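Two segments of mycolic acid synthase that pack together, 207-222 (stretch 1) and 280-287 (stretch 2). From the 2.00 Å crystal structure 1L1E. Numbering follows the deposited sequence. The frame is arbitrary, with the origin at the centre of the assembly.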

# COMPACT_ATOMS: atom_id res chain seq x y z
N SER A 207 9.83 11.94 -1.20
CA SER A 207 10.45 12.19 -2.48
C SER A 207 11.29 10.93 -2.69
O SER A 207 11.61 10.23 -1.72
N ILE A 208 11.64 10.64 -3.94
CA ILE A 208 12.45 9.47 -4.23
C ILE A 208 13.82 9.55 -3.53
O ILE A 208 14.28 8.56 -2.97
N PRO A 209 14.48 10.72 -3.58
CA PRO A 209 15.78 10.89 -2.93
C PRO A 209 15.73 10.58 -1.42
O PRO A 209 16.69 10.07 -0.86
N THR A 210 14.60 10.90 -0.79
CA THR A 210 14.41 10.64 0.64
C THR A 210 14.35 9.14 0.93
O THR A 210 14.98 8.66 1.88
N VAL A 211 13.56 8.41 0.14
CA VAL A 211 13.45 6.97 0.34
C VAL A 211 14.87 6.42 0.29
O VAL A 211 15.32 5.71 1.20
N HIS A 212 15.58 6.74 -0.79
CA HIS A 212 16.95 6.31 -0.98
C HIS A 212 17.80 6.73 0.21
O HIS A 212 18.63 5.97 0.70
N GLU A 213 17.58 7.96 0.66
CA GLU A 213 18.32 8.53 1.78
C GLU A 213 18.32 7.64 3.01
O GLU A 213 19.37 7.17 3.44
N TYR A 214 17.14 7.43 3.58
CA TYR A 214 17.01 6.63 4.79
C TYR A 214 17.22 5.14 4.65
O TYR A 214 17.67 4.49 5.58
N ALA A 215 16.87 4.59 3.50
CA ALA A 215 17.05 3.16 3.29
C ALA A 215 18.54 2.84 3.31
O ALA A 215 19.00 2.01 4.09
N GLU A 216 19.28 3.53 2.45
CA GLU A 216 20.72 3.33 2.33
C GLU A 216 21.50 3.64 3.60
O GLU A 216 22.55 3.06 3.84
N LYS A 217 20.99 4.56 4.42
CA LYS A 217 21.68 4.93 5.65
C LYS A 217 21.64 3.88 6.76
O LYS A 217 22.26 4.06 7.81
N VAL A 218 20.90 2.79 6.55
CA VAL A 218 20.84 1.74 7.55
C VAL A 218 21.53 0.50 7.00
O VAL A 218 21.64 -0.52 7.68
N GLY A 219 21.99 0.59 5.75
CA GLY A 219 22.67 -0.53 5.13
C GLY A 219 21.99 -1.12 3.91
O GLY A 219 22.57 -1.95 3.22
N PHE A 220 20.76 -0.69 3.63
CA PHE A 220 20.02 -1.20 2.49
C PHE A 220 20.58 -0.74 1.16
O PHE A 220 21.04 0.40 1.00
N ARG A 221 20.53 -1.64 0.19
CA ARG A 221 20.95 -1.34 -1.16
C ARG A 221 19.67 -1.37 -1.99
O ARG A 221 18.93 -2.37 -1.97
N VAL A 222 19.37 -0.28 -2.68
CA VAL A 222 18.18 -0.21 -3.51
C VAL A 222 18.56 -0.84 -4.84
O VAL A 222 19.15 -0.18 -5.70
N VAL A 280 3.84 6.38 -7.98
CA VAL A 280 3.80 5.24 -7.06
C VAL A 280 4.96 4.34 -7.49
O VAL A 280 5.01 3.89 -8.64
N ASP A 281 5.87 4.08 -6.56
CA ASP A 281 7.05 3.27 -6.84
C ASP A 281 7.16 2.04 -5.95
O ASP A 281 6.69 2.02 -4.81
N GLN A 282 7.78 1.00 -6.49
CA GLN A 282 8.02 -0.22 -5.74
C GLN A 282 9.54 -0.28 -5.65
O GLN A 282 10.23 -0.37 -6.68
N PHE A 283 10.06 -0.21 -4.43
CA PHE A 283 11.50 -0.27 -4.21
C PHE A 283 11.90 -1.63 -3.69
O PHE A 283 11.34 -2.12 -2.71
N THR A 284 12.86 -2.25 -4.36
CA THR A 284 13.34 -3.53 -3.90
C THR A 284 14.62 -3.19 -3.15
O THR A 284 15.55 -2.61 -3.72
N LEU A 285 14.65 -3.54 -1.87
CA LEU A 285 15.81 -3.25 -1.04
C LEU A 285 16.43 -4.54 -0.49
O LEU A 285 15.74 -5.37 0.09
N GLU A 286 17.74 -4.69 -0.68
CA GLU A 286 18.44 -5.87 -0.20
C GLU A 286 19.32 -5.53 1.01
O GLU A 286 20.02 -4.52 1.00
N LYS A 287 19.27 -6.37 2.03
CA LYS A 287 20.06 -6.14 3.24
C LYS A 287 21.54 -6.28 2.91
O LYS A 287 21.90 -6.90 1.91

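Packing of the helix that begins at Ile 208 and the start of the strand at Arg 221 and Val 222 of mycolic acid synthase against the strand that runs through 280-286. The firmest polar link is the antiparallel backbone pair of Arg 221 and Glu 286: Arg 221 N donates to Glu 286 O (3.0 Å), and Glu 286 N returns a bond to Arg 221 O (2.9 Å), both nearly straight. This pairing puts the two side chains on the same face of the sheet, where opposite charges meet. Arg 221 (chi1 m, chi2 t, chi3 m) bends its guanidinium back so that NH2 forms a salt bridge with Glu 286 OE1 at 3.3 Å; Glu 286 is m at chi1 and t at chi2. The same Arg 221 NH2 also makes a weak hydrogen bond to Lys 287 O at 3.4 Å, and both acceptors lie at the edge of the guanidinium, near its plane. Lys 287, extended with all four chi angles t, starts away from stretch 1.

On the other face, Val 222 and Leu 285 form the adjoining non-hydrogen-bonded pair, their CA atoms 4.6 Å apart. Val 222 (t) brings CG2 to 3.4 Å from Leu 285 CD2, the tightest apolar contact, while its CG1 lies 4.3 Å from Phe 283 CD2, at the edge of that ring. Leu 285 (m, t) is covered more than any other residue here. Its CD1 meets Ala 215 CB at 4.1 Å, and its CB sits over one face of the Phe 220 ring, 3.9 Å from Phe 220 CD2. Phe 220 (chi1 m) turns its edge to the backbone, with CD2 3.5 Å from Glu 286 O.

Farther along, the helix runs nearly parallel to this strand, at 15°, with the axes 10.6 Å apart at closest approach, a gap filled by side chains. Phe 283 (chi1 m) points toward the helix and receives Val 211, which points back at it. In its t rotamer, Val 211 sets CG1 almost squarely above the ring, 3.7 Å from the Phe 283 centroid and 5° off the normal, a CH-pi contact. Ile 208 (m, t) adds CG2 at the ring edge, 4.4 Å from Phe 283 CE2, and reaches on with CD1 to 3.6 Å from Asp 281 OD2. Asp 281 (m) also points toward the helix. His 212 (m) approaches obliquely, CD2 to Phe 283 CE2 4.4 Å, while its ND1 donates to Glu 216 OE2 (2.9 Å) within the helix.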

# COMPACT_ATOMS: atom_id res chain seq x y z
CB SER A 207 11.37 13.42 -2.43
OG SER A 207 12.57 13.15 -1.70
CB ILE A 208 12.61 9.29 -5.76
CG1 ILE A 208 11.25 8.92 -6.36
CG2 ILE A 208 13.61 8.19 -6.06
CD1 ILE A 208 11.23 8.90 -7.88
CB PRO A 209 16.11 12.36 -3.21
CG PRO A 209 15.56 12.52 -4.61
CD PRO A 209 14.19 11.87 -4.46
CB THR A 210 13.13 11.32 1.17
OG1 THR A 210 13.36 12.72 1.34
CG2 THR A 210 12.73 10.73 2.51
CB VAL A 211 12.62 6.30 -0.76
CG1 VAL A 211 12.69 4.78 -0.61
CG2 VAL A 211 11.19 6.79 -0.70
CB HIS A 212 17.52 6.95 -2.25
CG HIS A 212 17.24 6.18 -3.50
ND1 HIS A 212 18.07 5.18 -3.96
CD2 HIS A 212 16.20 6.25 -4.37
CE1 HIS A 212 17.56 4.67 -5.07
NE2 HIS A 212 16.43 5.30 -5.34
CB GLU A 213 17.74 9.89 2.16
CG GLU A 213 18.50 10.60 3.27
CD GLU A 213 17.71 11.73 3.92
OE1 GLU A 213 18.27 12.40 4.81
OE2 GLU A 213 16.53 11.94 3.56
CB TYR A 214 15.64 6.86 5.44
CG TYR A 214 15.51 8.23 6.05
CD1 TYR A 214 15.20 9.34 5.26
CD2 TYR A 214 15.72 8.42 7.41
CE1 TYR A 214 15.09 10.60 5.82
CE2 TYR A 214 15.62 9.68 7.98
CZ TYR A 214 15.30 10.76 7.18
OH TYR A 214 15.18 12.01 7.75
CB ALA A 215 16.43 2.74 1.96
CB GLU A 216 21.26 4.17 1.19
CG GLU A 216 20.88 3.67 -0.18
CD GLU A 216 21.17 4.68 -1.27
OE1 GLU A 216 22.20 5.39 -1.15
OE2 GLU A 216 20.39 4.77 -2.24
CB LYS A 217 21.16 6.27 6.17
CG LYS A 217 21.73 7.47 5.41
CD LYS A 217 21.07 8.76 5.85
CE LYS A 217 21.69 9.97 5.15
NZ LYS A 217 20.96 11.23 5.48
CB VAL A 218 19.39 1.40 8.00
CG1 VAL A 218 18.71 2.65 8.52
CG2 VAL A 218 18.60 0.78 6.85
CB PHE A 220 18.55 -0.77 2.55
CG PHE A 220 17.67 -1.66 3.39
CD1 PHE A 220 16.80 -1.11 4.31
CD2 PHE A 220 17.66 -3.04 3.19
CE1 PHE A 220 15.91 -1.92 5.03
CE2 PHE A 220 16.77 -3.85 3.89
CZ PHE A 220 15.89 -3.29 4.82
CB ARG A 221 21.94 -2.41 -1.65
CG ARG A 221 23.29 -2.38 -0.93
CD ARG A 221 24.17 -3.56 -1.31
NE ARG A 221 23.56 -4.83 -0.94
CZ ARG A 221 23.14 -5.74 -1.81
NH1 ARG A 221 23.27 -5.51 -3.12
NH2 ARG A 221 22.59 -6.87 -1.39
CB VAL A 222 17.75 1.24 -3.75
CG1 VAL A 222 16.52 1.28 -4.64
CG2 VAL A 222 17.48 1.91 -2.41
CB VAL A 280 2.48 4.45 -7.15
CG1 VAL A 280 2.60 3.15 -6.35
CG2 VAL A 280 1.35 5.28 -6.59
CB ASP A 281 8.32 4.10 -6.64
CG ASP A 281 8.69 4.96 -7.85
OD1 ASP A 281 7.90 5.05 -8.81
OD2 ASP A 281 9.78 5.56 -7.83
CB GLN A 282 7.50 -1.46 -6.49
CG GLN A 282 5.97 -1.60 -6.57
CD GLN A 282 5.53 -3.06 -6.76
OE1 GLN A 282 6.27 -3.88 -7.31
NE2 GLN A 282 4.31 -3.38 -6.31
CB PHE A 283 11.94 0.76 -3.15
CG PHE A 283 11.61 2.19 -3.50
CD1 PHE A 283 10.37 2.72 -3.19
CD2 PHE A 283 12.57 3.01 -4.10
CE1 PHE A 283 10.08 4.06 -3.47
CE2 PHE A 283 12.29 4.34 -4.38
CZ PHE A 283 11.04 4.87 -4.06
CB THR A 284 13.64 -4.48 -5.07
OG1 THR A 284 12.45 -4.69 -5.84
CG2 THR A 284 14.12 -5.82 -4.52
CB LEU A 285 15.40 -2.35 0.12
CG LEU A 285 14.46 -1.20 -0.25
CD1 LEU A 285 14.04 -0.49 1.02
CD2 LEU A 285 15.14 -0.24 -1.20
CB GLU A 286 19.31 -6.46 -1.30
CG GLU A 286 18.51 -7.15 -2.40
CD GLU A 286 19.40 -7.88 -3.38
OE1 GLU A 286 20.30 -8.60 -2.92
OE2 GLU A 286 19.20 -7.74 -4.61
CB LYS A 287 19.67 -7.14 4.33
CG LYS A 287 20.49 -7.02 5.61
CD LYS A 287 19.82 -7.71 6.79
CE LYS A 287 20.62 -7.49 8.07
NZ LYS A 287 19.87 -7.86 9.31